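PDB 3OKP: GDP-mannose-dependent alpha-(1-6)-phosphatidylinositol monomannoside mannosyltransferase from Corynebacterium glutamicum, which belongs to the GT-B glycosyltransferases, two-domain enzymes built from a pair of Rossmann-like halves, and is modelled here with GDP-mannose. Local coordinates for residues Val172-Phe177 and Ala354-Val359; Ser215-Met220 and Leu232-Ser237; Asn268-Ala273 and Gln300-Pro305; Asp274-Pro279 and Gly293-Glu298. All coordinates share one frame; numbering follows the deposited sequence.

Contact 1. Residues Val172-Phe177 and Ala354-Val359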
loop_
_atom_site.group_PDB
_atom_site.type_symbol
_atom_site.label_atom_id
_atom_site.label_comp_id
_atom_site.label_asym_id
_atom_site.label_seq_id
_atom_site.Cartn_x
_atom_site.Cartn_y
_atom_site.Cartn_z
ATOM N N VAL A 172 -8.102 -0.324 2.284
ATOM C CA VAL A 172 -8.451 -1.315 1.268
ATOM C C VAL A 172 -9.948 -1.201 0.953
ATOM O O VAL A 172 -10.754 -0.952 1.852
ATOM C CB VAL A 172 -8.034 -2.762 1.698
ATOM C CG1 VAL A 172 -8.730 -3.199 2.997
ATOM C CG2 VAL A 172 -8.283 -3.762 0.578
ATOM N N ASP A 173 -10.305 -1.339 -0.323
ATOM C CA ASP A 173 -11.707 -1.299 -0.747
ATOM C C ASP A 173 -12.396 -2.624 -0.407
ATOM O O ASP A 173 -12.219 -3.629 -1.106
ATOM C CB ASP A 173 -11.820 -0.992 -2.248
ATOM C CG ASP A 173 -13.255 -0.716 -2.697
ATOM O OD1 ASP A 173 -14.219 -1.144 -2.024
ATOM O OD2 ASP A 173 -13.419 -0.058 -3.747
ATOM N N VAL A 174 -13.189 -2.607 0.661
ATOM C CA VAL A 174 -13.862 -3.813 1.161
ATOM C C VAL A 174 -15.082 -4.249 0.328
ATOM O O VAL A 174 -15.651 -5.316 0.572
ATOM C CB VAL A 174 -14.242 -3.689 2.667
ATOM C CG1 VAL A 174 -12.985 -3.606 3.530
ATOM C CG2 VAL A 174 -15.158 -2.491 2.915
ATOM N N LYS A 175 -15.477 -3.428 -0.643
ATOM C CA LYS A 175 -16.544 -3.799 -1.578
ATOM C C LYS A 175 -16.004 -4.482 -2.836
ATOM O O LYS A 175 -16.672 -5.346 -3.412
ATOM C CB LYS A 175 -17.401 -2.587 -1.948
ATOM C CG LYS A 175 -18.453 -2.239 -0.904
ATOM N N ARG A 176 -14.805 -4.088 -3.259
ATOM C CA ARG A 176 -14.137 -4.710 -4.406
ATOM C C ARG A 176 -13.375 -5.963 -3.973
ATOM O O ARG A 176 -13.448 -7.002 -4.634
ATOM C CB ARG A 176 -13.183 -3.722 -5.087
ATOM N N PHE A 177 -12.634 -5.847 -2.872
ATOM C CA PHE A 177 -11.982 -6.993 -2.252
ATOM C C PHE A 177 -12.929 -7.552 -1.199
ATOM O O PHE A 177 -13.048 -7.019 -0.093
ATOM C CB PHE A 177 -10.628 -6.606 -1.647
ATOM C CG PHE A 177 -9.599 -6.210 -2.668
ATOM C CD1 PHE A 177 -8.774 -7.169 -3.250
ATOM C CD2 PHE A 177 -9.449 -4.877 -3.046
ATOM C CE1 PHE A 177 -7.819 -6.811 -4.197
ATOM C CE2 PHE A 177 -8.499 -4.506 -3.994
ATOM C CZ PHE A 177 -7.682 -5.476 -4.574
ATOM N N ALA A 354 -11.973 -13.973 10.391
ATOM C CA ALA A 354 -11.321 -12.990 11.253
ATOM C C ALA A 354 -10.600 -11.921 10.433
ATOM O O ALA A 354 -10.595 -10.750 10.809
ATOM C CB ALA A 354 -10.355 -13.673 12.226
ATOM N N GLY A 355 -10.000 -12.331 9.316
ATOM C CA GLY A 355 -9.347 -11.401 8.391
ATOM C C GLY A 355 -10.308 -10.360 7.842
ATOM O O GLY A 355 -10.002 -9.165 7.834
ATOM N N ARG A 356 -11.472 -10.821 7.390
ATOM C CA ARG A 356 -12.521 -9.947 6.866
ATOM C C ARG A 356 -13.025 -8.960 7.923
ATOM O O ARG A 356 -13.154 -7.768 7.650
ATOM C CB ARG A 356 -13.678 -10.777 6.285
ATOM C CG ARG A 356 -14.888 -9.966 5.800
ATOM C CD ARG A 356 -14.545 -9.109 4.591
ATOM N NE ARG A 356 -15.634 -8.209 4.220
ATOM C CZ ARG A 356 -15.623 -7.404 3.160
ATOM N NH1 ARG A 356 -14.579 -7.382 2.340
ATOM N NH2 ARG A 356 -16.666 -6.621 2.914
ATOM N N ALA A 357 -13.297 -9.464 9.125
ATOM C CA ALA A 357 -13.735 -8.630 10.243
ATOM C C ALA A 357 -12.674 -7.593 10.620
ATOM O O ALA A 357 -13.003 -6.441 10.923
ATOM C CB ALA A 357 -14.091 -9.497 11.447
ATOM N N HIS A 358 -11.409 -8.011 10.586
ATOM C CA HIS A 358 -10.276 -7.146 10.927
ATOM C C HIS A 358 -10.173 -5.919 10.018
ATOM O O HIS A 358 -10.073 -4.790 10.507
ATOM C CB HIS A 358 -8.966 -7.947 10.908
ATOM C CG HIS A 358 -7.756 -7.151 11.292
ATOM N ND1 HIS A 358 -6.598 -7.151 10.544
ATOM C CD2 HIS A 358 -7.521 -6.334 12.346
ATOM C CE1 HIS A 358 -5.704 -6.368 11.120
ATOM N NE2 HIS A 358 -6.239 -5.859 12.214
ATOM N N VAL A 359 -10.202 -6.143 8.705
ATOM C CA VAL A 359 -10.109 -5.041 7.739
ATOM C C VAL A 359 -11.345 -4.132 7.753
ATOM O O VAL A 359 -11.224 -2.920 7.568
ATOM C CB VAL A 359 -9.787 -5.523 6.290
ATOM C CG1 VAL A 359 -8.368 -6.089 6.213
ATOM C CG2 VAL A 359 -10.802 -6.542 5.805
#
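Val172 and Val359 stand opposite each other where the loop 172-177 runs past one side of helix 354-359, their CA atoms 7.6 Å apart. Arg356 carries the polar grip. Its CG lies anti to the backbone N (chi1 176°), the chain bends at chi2, and the guanidinium meets Val174 O end-on: NH1 and NH2 each donate at 2.9 Å to this one oxygen, which lies in the guanidinium plane. NH1 uses a lone pair of the carbonyl, whereas NH2 comes in tilted from its plane. A further, weak bond runs from NH1 to Phe177 O. Val174 CG1 lies over one face of the guanidinium and, at 4.3 Å, also meets Val359 CG2. Val172 CG1 reaches Val359 CB at 4.2 Å. Asp173 OD1 accepts from Lys175 N at 3.0 Å, an Asx turn within the loop. The contact ties the loop after strand 164-167 to helix 345-362, with helix 294-301 beside it: Ala301 O takes another bond from Arg356 NH1, and Phe177 and Val359 both pack on Ala301.

Contact 2. Residues Ser215-Met220 and Leu232-Ser237. With GDD (guanosine-5'-diphosphate-alpha-D-mannose), chain B.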
loop_
_atom_site.group_PDB
_atom_site.type_symbol
_atom_site.label_atom_id
_atom_site.label_comp_id
_atom_site.label_asym_id
_atom_site.label_seq_id
_atom_site.Cartn_x
_atom_site.Cartn_y
_atom_site.Cartn_z
ATOM N N SER A 215 11.341 -18.009 -1.699
ATOM C CA SER A 215 11.168 -18.730 -0.433
ATOM C C SER A 215 10.003 -19.718 -0.523
ATOM O O SER A 215 10.108 -20.857 -0.058
ATOM C CB SER A 215 10.935 -17.751 0.720
ATOM O OG SER A 215 11.996 -16.819 0.832
ATOM N N LEU A 216 8.903 -19.268 -1.129
ATOM C CA LEU A 216 7.720 -20.098 -1.375
ATOM C C LEU A 216 8.030 -21.306 -2.260
ATOM O O LEU A 216 7.630 -22.435 -1.946
ATOM C CB LEU A 216 6.601 -19.250 -2.000
ATOM C CG LEU A 216 5.315 -18.887 -1.237
ATOM C CD1 LEU A 216 5.389 -19.071 0.282
ATOM C CD2 LEU A 216 4.829 -17.480 -1.599
ATOM N N ILE A 217 8.744 -21.063 -3.360
ATOM C CA ILE A 217 9.139 -22.119 -4.293
ATOM C C ILE A 217 10.021 -23.171 -3.607
ATOM O O ILE A 217 9.849 -24.374 -3.825
ATOM C CB ILE A 217 9.830 -21.532 -5.558
ATOM C CG1 ILE A 217 8.788 -20.852 -6.461
ATOM C CG2 ILE A 217 10.587 -22.609 -6.325
ATOM C CD1 ILE A 217 9.377 -19.879 -7.482
ATOM N N LYS A 218 10.944 -22.710 -2.765
ATOM C CA LYS A 218 11.850 -23.603 -2.040
ATOM C C LYS A 218 11.132 -24.431 -0.971
ATOM O O LYS A 218 11.595 -25.510 -0.599
ATOM C CB LYS A 218 13.017 -22.816 -1.434
ATOM C CG LYS A 218 14.026 -22.328 -2.472
ATOM C CD LYS A 218 15.142 -21.508 -1.847
ATOM C CE LYS A 218 16.026 -20.878 -2.914
ATOM N NZ LYS A 218 17.229 -20.222 -2.317
ATOM N N ALA A 219 10.000 -23.923 -0.491
ATOM C CA ALA A 219 9.178 -24.636 0.486
ATOM C C ALA A 219 8.236 -25.660 -0.162
ATOM O O ALA A 219 7.731 -26.559 0.519
ATOM C CB ALA A 219 8.388 -23.647 1.342
ATOM N N MET A 220 8.015 -25.533 -1.471
ATOM C CA MET A 220 7.046 -26.390 -2.170
ATOM C C MET A 220 7.292 -27.917 -2.134
ATOM O O MET A 220 6.338 -28.667 -1.943
ATOM C CB MET A 220 6.757 -25.902 -3.598
ATOM C CG MET A 220 5.822 -24.686 -3.671
ATOM S SD MET A 220 4.225 -24.862 -2.827
ATOM C CE MET A 220 3.348 -25.939 -3.959
ATOM N N LEU A 232 0.820 -23.630 -6.160
ATOM C CA LEU A 232 1.294 -22.291 -5.843
ATOM C C LEU A 232 1.083 -21.395 -7.053
ATOM O O LEU A 232 1.669 -21.618 -8.120
ATOM C CB LEU A 232 2.773 -22.310 -5.436
ATOM C CG LEU A 232 3.478 -20.966 -5.189
ATOM C CD1 LEU A 232 2.812 -20.162 -4.072
ATOM C CD2 LEU A 232 4.950 -21.189 -4.880
ATOM N N LEU A 233 0.233 -20.389 -6.885
ATOM C CA LEU A 233 -0.049 -19.444 -7.956
ATOM C C LEU A 233 0.763 -18.178 -7.756
ATOM O O LEU A 233 0.573 -17.448 -6.781
ATOM C CB LEU A 233 -1.544 -19.119 -8.024
ATOM C CG LEU A 233 -2.537 -20.283 -8.131
ATOM C CD1 LEU A 233 -3.954 -19.749 -8.123
ATOM C CD2 LEU A 233 -2.290 -21.128 -9.383
ATOM N N ILE A 234 1.679 -17.935 -8.685
ATOM C CA ILE A 234 2.494 -16.735 -8.658
ATOM C C ILE A 234 1.885 -15.707 -9.609
ATOM O O ILE A 234 1.959 -15.843 -10.837
ATOM C CB ILE A 234 3.983 -17.053 -8.955
ATOM C CG1 ILE A 234 4.559 -17.919 -7.826
ATOM C CG2 ILE A 234 4.788 -15.769 -9.108
ATOM C CD1 ILE A 234 5.850 -18.628 -8.168
ATOM N N VAL A 235 1.246 -14.701 -9.018
ATOM C CA VAL A 235 0.542 -13.663 -9.770
ATOM C C VAL A 235 1.346 -12.370 -9.736
ATOM O O VAL A 235 1.654 -11.846 -8.660
ATOM C CB VAL A 235 -0.892 -13.424 -9.219
ATOM C CG1 VAL A 235 -1.602 -12.311 -9.988
ATOM C CG2 VAL A 235 -1.712 -14.708 -9.273
ATOM N N GLY A 236 1.692 -11.870 -10.919
ATOM C CA GLY A 236 2.443 -10.623 -11.045
ATOM C C GLY A 236 3.562 -10.700 -12.065
ATOM O O GLY A 236 3.784 -11.745 -12.685
ATOM N N SER A 237 4.267 -9.582 -12.232
ATOM C CA SER A 237 5.379 -9.491 -13.172
ATOM C C SER A 237 6.587 -8.799 -12.537
ATOM O O SER A 237 6.454 -8.089 -11.535
ATOM C CB SER A 237 4.943 -8.760 -14.449
ATOM O OG SER A 237 4.479 -7.453 -14.154
HETATM N N2 GDD B . -3.944 -5.863 -11.329
HETATM C C2 GDD B . -2.903 -6.471 -10.710
HETATM N N1 GDD B . -2.347 -7.578 -11.258
HETATM N N3 GDD B . -2.427 -5.967 -9.547
HETATM C C4 GDD B . -1.385 -6.567 -8.913
HETATM C C5 GDD B . -0.803 -7.699 -9.461
HETATM C C6 GDD B . -1.305 -8.202 -10.656
HETATM O O6 GDD B . -0.802 -9.220 -11.175
HETATM N N7 GDD B . 0.196 -8.077 -8.638
HETATM C C8 GDD B . 0.233 -7.201 -7.608
HETATM N N9 GDD B . -0.731 -6.283 -7.782
HETATM C "C1'" GDD B . -1.055 -5.139 -6.890
HETATM C "C2'" GDD B . -1.682 -5.630 -5.594
HETATM O "O2'" GDD B . -3.090 -5.839 -5.731
HETATM C "C3'" GDD B . -1.347 -4.521 -4.617
HETATM O "O3'" GDD B . -2.398 -3.549 -4.591
HETATM C "C4'" GDD B . -0.070 -3.889 -5.164
HETATM O "O4'" GDD B . 0.097 -4.387 -6.498
HETATM C "C5'" GDD B . 1.150 -4.252 -4.319
HETATM O "O5'" GDD B . 1.408 -3.248 -3.335
HETATM P PA GDD B . 2.136 -3.532 -2.111
HETATM O O1A GDD B . 2.028 -2.556 -1.336
HETATM O O2A GDD B . 1.657 -4.545 -1.544
HETATM O O3A GDD B . 3.540 -3.780 -2.382
HETATM P PB GDD B . 4.409 -2.895 -3.140
HETATM O O2B GDD B . 4.136 -1.695 -2.921
HETATM O O3B GDD B . 5.595 -3.111 -2.811
HETATM O O1B GDD B . 4.279 -3.171 -4.550
#
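Leu232 points from its strand into the helix 215-220 and is met there by three side chains. Its CG is anti to the backbone N (chi1 175°). CD2 fits between Leu216 CB and Met220 CG, at 3.8 Å from each, while CD1 turns to Leu216 CG at 4.0 Å. Leu216 and Leu232 cross at about a right angle, as do Ile217 and Leu232. Met220 approaches obliquely; its SD lies 3.9 Å from Leu232 CB, and the bend at chi3 keeps CE close to the same carbon. Two residues along the strand, Ile234 also points inward and crosses Ile217 at about a right angle, CD1 to CD1 at 3.8 Å. Helix and strand run nearly antiparallel, their axes 10.3 Å apart at 164°, as expected within a beta-alpha-beta unit, here strand 200-204, helix 213-226 and strand 231-235. At the end of the strand, Val235 CG1 lies 3.4 Å from O6 of the bound GDP-mannose, and Gly236, just beyond, brings its CA near the same oxygen. Every touching side chain between helix and strand is apolar and buried, so the joint probably depends on dispersion and the exclusion of water, with no polar bond between the two segments.

Contact 3. Residues Asn268-Ala273 and Gln300-Pro305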
loop_
_atom_site.group_PDB
_atom_site.type_symbol
_atom_site.label_atom_id
_atom_site.label_comp_id
_atom_site.label_asym_id
_atom_site.label_seq_id
_atom_site.Cartn_x
_atom_site.Cartn_y
_atom_site.Cartn_z
ATOM N N ASN A 268 -10.635 -12.378 -8.144
ATOM C CA ASN A 268 -11.333 -13.666 -8.199
ATOM C C ASN A 268 -10.419 -14.832 -7.819
ATOM O O ASN A 268 -10.812 -15.720 -7.059
ATOM C CB ASN A 268 -11.933 -13.900 -9.591
ATOM C CG ASN A 268 -13.073 -12.942 -9.915
ATOM O OD1 ASN A 268 -13.674 -12.337 -9.024
ATOM N ND2 ASN A 268 -13.383 -12.811 -11.199
ATOM N N THR A 269 -9.200 -14.806 -8.354
ATOM C CA THR A 269 -8.171 -15.800 -8.055
ATOM C C THR A 269 -7.772 -15.752 -6.574
ATOM O O THR A 269 -7.682 -16.792 -5.914
ATOM C CB THR A 269 -6.939 -15.591 -8.964
ATOM O OG1 THR A 269 -7.350 -15.647 -10.337
ATOM C CG2 THR A 269 -5.869 -16.653 -8.714
ATOM N N LEU A 270 -7.548 -14.542 -6.062
ATOM C CA LEU A 270 -7.219 -14.342 -4.653
ATOM C C LEU A 270 -8.308 -14.920 -3.743
ATOM O O LEU A 270 -8.018 -15.717 -2.849
ATOM C CB LEU A 270 -6.988 -12.851 -4.360
ATOM C CG LEU A 270 -6.747 -12.363 -2.924
ATOM C CD1 LEU A 270 -5.603 -13.105 -2.242
ATOM C CD2 LEU A 270 -6.488 -10.862 -2.908
ATOM N N ALA A 271 -9.559 -14.538 -4.002
ATOM C CA ALA A 271 -10.695 -14.954 -3.176
ATOM C C ALA A 271 -10.962 -16.464 -3.211
ATOM O O ALA A 271 -11.562 -17.013 -2.282
ATOM C CB ALA A 271 -11.946 -14.178 -3.579
ATOM N N ALA A 272 -10.508 -17.127 -4.272
ATOM C CA ALA A 272 -10.711 -18.567 -4.443
ATOM C C ALA A 272 -9.608 -19.418 -3.795
ATOM O O ALA A 272 -9.745 -20.639 -3.681
ATOM C CB ALA A 272 -10.856 -18.911 -5.924
ATOM N N ALA A 273 -8.527 -18.769 -3.369
ATOM C CA ALA A 273 -7.389 -19.459 -2.753
ATOM C C ALA A 273 -7.683 -19.926 -1.327
ATOM O O ALA A 273 -8.521 -19.352 -0.628
ATOM C CB ALA A 273 -6.154 -18.563 -2.768
ATOM N N GLN A 300 -6.971 -10.511 3.364
ATOM C CA GLN A 300 -7.864 -10.513 4.524
ATOM C C GLN A 300 -9.253 -10.002 4.161
ATOM O O GLN A 300 -10.254 -10.545 4.621
ATOM C CB GLN A 300 -7.264 -9.696 5.665
ATOM C CG GLN A 300 -6.088 -10.376 6.345
ATOM C CD GLN A 300 -5.415 -9.484 7.365
ATOM O OE1 GLN A 300 -5.693 -9.577 8.556
ATOM N NE2 GLN A 300 -4.530 -8.605 6.899
ATOM N N ALA A 301 -9.302 -8.971 3.318
ATOM C CA ALA A 301 -10.564 -8.439 2.801
ATOM C C ALA A 301 -11.343 -9.467 1.971
ATOM O O ALA A 301 -12.576 -9.424 1.923
ATOM C CB ALA A 301 -10.315 -7.173 1.994
ATOM N N CYS A 302 -10.620 -10.384 1.326
ATOM C CA CYS A 302 -11.235 -11.483 0.570
ATOM C C CYS A 302 -11.537 -12.716 1.439
ATOM O O CYS A 302 -11.986 -13.750 0.927
ATOM C CB CYS A 302 -10.358 -11.872 -0.627
ATOM S SG CYS A 302 -10.329 -10.644 -1.962
ATOM N N GLY A 303 -11.290 -12.600 2.743
ATOM C CA GLY A 303 -11.557 -13.679 3.693
ATOM C C GLY A 303 -10.614 -14.863 3.559
ATOM O O GLY A 303 -11.020 -16.010 3.750
ATOM N N VAL A 304 -9.355 -14.576 3.238
ATOM C CA VAL A 304 -8.344 -15.607 3.005
ATOM C C VAL A 304 -7.250 -15.515 4.078
ATOM O O VAL A 304 -6.726 -14.426 4.321
ATOM C CB VAL A 304 -7.719 -15.467 1.587
ATOM C CG1 VAL A 304 -6.682 -16.559 1.318
ATOM C CG2 VAL A 304 -8.805 -15.489 0.511
ATOM N N PRO A 305 -6.916 -16.654 4.731
ATOM C CA PRO A 305 -5.835 -16.711 5.725
ATOM C C PRO A 305 -4.510 -16.204 5.152
ATOM O O PRO A 305 -4.193 -16.483 3.996
ATOM C CB PRO A 305 -5.721 -18.206 6.042
ATOM C CG PRO A 305 -7.053 -18.766 5.722
ATOM C CD PRO A 305 -7.574 -17.964 4.565
HETATM O O HOH W 1 -12.983 -15.733 -0.447
#
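A water joins Ala271 O to Cys302 O, donating to the first at 2.7 Å and to the second at 2.6 Å, so two backbone carbonyls near the ends of their helices are bridged without meeting directly. Beside the water the chains come close, Ala271 and Cys302 having their CA atoms 5.1 Å apart. Cys302 CB rests against Ala271 CA at 4.0 Å and almost as near Ala271 CB. Its SG, anti to the carbonyl carbon (chi1 -71°), is carried to the CD2 and CG of Leu270, 4.0 Å from CD2. Val304 comes two residues on: CG2 approaches Leu270 O at 3.5 Å, and CG1 lies 3.9 Å from Ala273 O. Between them Gly303, at positive phi, closes helix 294-301 with a Schellman motif and turns the chain toward strand 306-308. The small side chains of Ala271 and Cys302 are consistent with this close approach. The chemistry is therefore mixed: thiol and methyl groups pack in a buried apolar seam, and the water supplies hydrogens to two carbonyl oxygens that could not bond to each other.

Contact 4. Residues Asp274-Pro279 and Gly293-Glu298. With GDD (guanosine-5'-diphosphate-alpha-D-mannose), chain B.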
loop_
_atom_site.group_PDB
_atom_site.type_symbol
_atom_site.label_atom_id
_atom_site.label_comp_id
_atom_site.label_asym_id
_atom_site.label_seq_id
_atom_site.Cartn_x
_atom_site.Cartn_y
_atom_site.Cartn_z
ATOM N N ASP A 274 -6.980 -20.972 -0.907
ATOM C CA ASP A 274 -7.061 -21.463 0.465
ATOM C C ASP A 274 -6.170 -20.643 1.401
ATOM O O ASP A 274 -6.536 -20.380 2.547
ATOM C CB ASP A 274 -6.684 -22.946 0.519
ATOM C CG ASP A 274 -7.668 -23.827 -0.238
ATOM O OD1 ASP A 274 -8.843 -23.904 0.180
ATOM O OD2 ASP A 274 -7.266 -24.444 -1.251
ATOM N N ILE A 275 -5.001 -20.247 0.903
ATOM C CA ILE A 275 -4.036 -19.462 1.675
ATOM C C ILE A 275 -3.430 -18.381 0.782
ATOM O O ILE A 275 -3.141 -18.632 -0.388
ATOM C CB ILE A 275 -2.878 -20.351 2.233
ATOM C CG1 ILE A 275 -3.418 -21.522 3.064
ATOM C CG2 ILE A 275 -1.885 -19.519 3.060
ATOM C CD1 ILE A 275 -2.375 -22.595 3.369
ATOM N N PHE A 276 -3.257 -17.181 1.337
ATOM C CA PHE A 276 -2.409 -16.163 0.721
ATOM C C PHE A 276 -1.077 -16.136 1.460
ATOM O O PHE A 276 -1.040 -16.022 2.686
ATOM C CB PHE A 276 -3.053 -14.770 0.745
ATOM C CG PHE A 276 -2.163 -13.683 0.179
ATOM C CD1 PHE A 276 -1.270 -12.990 1.001
ATOM C CD2 PHE A 276 -2.203 -13.370 -1.178
ATOM C CE1 PHE A 276 -0.433 -12.002 0.477
ATOM C CE2 PHE A 276 -1.379 -12.380 -1.709
ATOM C CZ PHE A 276 -0.488 -11.697 -0.880
ATOM N N ALA A 277 0.013 -16.241 0.707
ATOM C CA ALA A 277 1.348 -16.237 1.292
ATOM C C ALA A 277 2.277 -15.296 0.535
ATOM O O ALA A 277 2.337 -15.319 -0.698
ATOM C CB ALA A 277 1.921 -17.652 1.325
ATOM N N MET A 278 2.983 -14.457 1.288
ATOM C CA MET A 278 4.025 -13.595 0.739
ATOM C C MET A 278 5.024 -13.333 1.863
ATOM O O MET A 278 4.861 -12.382 2.630
ATOM C CB MET A 278 3.437 -12.289 0.178
ATOM C CG MET A 278 4.370 -11.534 -0.769
ATOM S SD MET A 278 5.470 -10.356 0.052
ATOM C CE MET A 278 4.394 -8.932 0.208
ATOM N N PRO A 279 6.049 -14.200 1.979
ATOM C CA PRO A 279 7.004 -14.121 3.081
ATOM C C PRO A 279 8.099 -13.083 2.819
ATOM O O PRO A 279 9.264 -13.436 2.615
ATOM C CB PRO A 279 7.571 -15.542 3.154
ATOM C CG PRO A 279 7.472 -16.064 1.754
ATOM C CD PRO A 279 6.356 -15.314 1.059
ATOM N N GLY A 293 2.501 -3.370 3.076
ATOM C CA GLY A 293 2.061 -4.566 2.366
ATOM C C GLY A 293 0.558 -4.607 2.209
ATOM O O GLY A 293 -0.138 -5.293 2.959
ATOM N N ILE A 294 0.057 -3.863 1.228
ATOM C CA ILE A 294 -1.380 -3.794 0.971
ATOM C C ILE A 294 -1.959 -5.148 0.528
ATOM O O ILE A 294 -3.131 -5.429 0.779
ATOM C CB ILE A 294 -1.746 -2.637 -0.019
ATOM C CG1 ILE A 294 -3.250 -2.347 -0.014
ATOM C CG2 ILE A 294 -1.263 -2.924 -1.421
ATOM C CD1 ILE A 294 -3.676 -1.393 1.080
ATOM N N VAL A 295 -1.130 -5.986 -0.098
ATOM C CA VAL A 295 -1.563 -7.321 -0.534
ATOM C C VAL A 295 -2.111 -8.182 0.613
ATOM O O VAL A 295 -3.024 -8.981 0.403
ATOM C CB VAL A 295 -0.459 -8.100 -1.318
ATOM C CG1 VAL A 295 -0.157 -7.423 -2.653
ATOM C CG2 VAL A 295 0.817 -8.267 -0.486
ATOM N N TYR A 296 -1.559 -8.006 1.816
ATOM C CA TYR A 296 -2.016 -8.730 3.006
ATOM C C TYR A 296 -3.416 -8.290 3.428
ATOM O O TYR A 296 -4.213 -9.098 3.912
ATOM C CB TYR A 296 -1.058 -8.515 4.180
ATOM C CG TYR A 296 0.384 -8.913 3.940
ATOM C CD1 TYR A 296 0.726 -10.217 3.579
ATOM C CD2 TYR A 296 1.412 -7.990 4.115
ATOM C CE1 TYR A 296 2.059 -10.583 3.372
ATOM C CE2 TYR A 296 2.744 -8.346 3.915
ATOM C CZ TYR A 296 3.059 -9.643 3.547
ATOM O OH TYR A 296 4.378 -9.988 3.354
ATOM N N LEU A 297 -3.695 -7.001 3.251
ATOM C CA LEU A 297 -4.993 -6.422 3.582
ATOM C C LEU A 297 -6.040 -6.833 2.562
ATOM O O LEU A 297 -7.191 -7.091 2.914
ATOM C CB LEU A 297 -4.891 -4.894 3.660
ATOM C CG LEU A 297 -3.810 -4.346 4.598
ATOM C CD1 LEU A 297 -3.664 -2.849 4.419
ATOM C CD2 LEU A 297 -4.109 -4.695 6.053
ATOM N N GLU A 298 -5.624 -6.897 1.297
ATOM C CA GLU A 298 -6.470 -7.357 0.200
ATOM C C GLU A 298 -6.908 -8.810 0.399
ATOM O O GLU A 298 -8.066 -9.152 0.159
ATOM C CB GLU A 298 -5.732 -7.199 -1.135
ATOM C CG GLU A 298 -5.568 -5.744 -1.580
ATOM C CD GLU A 298 -4.630 -5.573 -2.766
ATOM O OE1 GLU A 298 -3.974 -6.556 -3.183
ATOM O OE2 GLU A 298 -4.545 -4.440 -3.280
HETATM N N2 GDD B . -3.944 -5.863 -11.329
HETATM C C2 GDD B . -2.903 -6.471 -10.710
HETATM N N1 GDD B . -2.347 -7.578 -11.258
HETATM N N3 GDD B . -2.427 -5.967 -9.547
HETATM C C4 GDD B . -1.385 -6.567 -8.913
HETATM C C5 GDD B . -0.803 -7.699 -9.461
HETATM C C6 GDD B . -1.305 -8.202 -10.656
HETATM O O6 GDD B . -0.802 -9.220 -11.175
HETATM N N7 GDD B . 0.196 -8.077 -8.638
HETATM C C8 GDD B . 0.233 -7.201 -7.608
HETATM N N9 GDD B . -0.731 -6.283 -7.782
HETATM C "C1'" GDD B . -1.055 -5.139 -6.890
HETATM C "C2'" GDD B . -1.682 -5.630 -5.594
HETATM O "O2'" GDD B . -3.090 -5.839 -5.731
HETATM C "C3'" GDD B . -1.347 -4.521 -4.617
HETATM O "O3'" GDD B . -2.398 -3.549 -4.591
HETATM C "C4'" GDD B . -0.070 -3.889 -5.164
HETATM O "O4'" GDD B . 0.097 -4.387 -6.498
HETATM C "C5'" GDD B . 1.150 -4.252 -4.319
HETATM O "O5'" GDD B . 1.408 -3.248 -3.335
HETATM P PA GDD B . 2.136 -3.532 -2.111
HETATM O O1A GDD B . 2.028 -2.556 -1.336
HETATM O O2A GDD B . 1.657 -4.545 -1.544
HETATM O O3A GDD B . 3.540 -3.780 -2.382
HETATM P PB GDD B . 4.409 -2.895 -3.140
HETATM O O2B GDD B . 4.136 -1.695 -2.921
HETATM O O3B GDD B . 5.595 -3.111 -2.811
HETATM O O1B GDD B . 4.279 -3.171 -4.550
#
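Phe276 and Val295 form the apolar centre, crossing at about a right angle with Phe276 CZ 3.6 Å from Val295 CB. Phe276 CB points toward the helix and CG is anti to the backbone N (chi1 177°); Val295 O lies over one face of the ring, toward the rim, and Tyr296 CD1 comes at the ring edge, 3.8 Å from Phe276 CE1. Met278, bent at chi2 and chi3, brings its CE to Val295 CG2 at 3.7 Å and its SD obliquely to the Tyr296 ring, a Met-aromatic contact. At the polar edge Tyr296 OH donates to Met278 O at 2.5 Å. On the ligand side, Glu298 takes both ribose hydroxyls of GDP-mannose, OE1 from O2' at 2.8 Å and OE2 from O3' at 2.7 Å, while Ile294 N and Val295 N make weak bonds to the phosphate oxygens O1A and O2A at the helix N-terminus. Strand 275-278 and helix 294-298 lie nearly antiparallel at 176° within a beta-alpha-beta unit completed by strand 306-308, whose Val306 and Ala308 touch Tyr296.

Contacts 2, 3 and 4 belong to the C-terminal Rossmann-like half, and contact 1 joins the loop 172-177 to it. Contacts 3 and 4 share helix 294-301 and have centres about 9 Å apart; Phe276 N and Pro305 O probably hydrogen-bond at 2.9 Å. Contact 1, about 10 Å from contact 3 between centres, is linked to it through Arg356, and it reaches contact 4 where Phe177 CZ lies 3.5 Å from Glu298 OE2. Contact 2 meets contact 4 at Leu216 and Pro279. GDP-mannose is met at guanine O6 by Val235 and Gly236 of contact 2, and at its ribose and alpha-phosphate by contact 4; nearest atoms of the Phe177 side chain and ligand are about 5 Å apart.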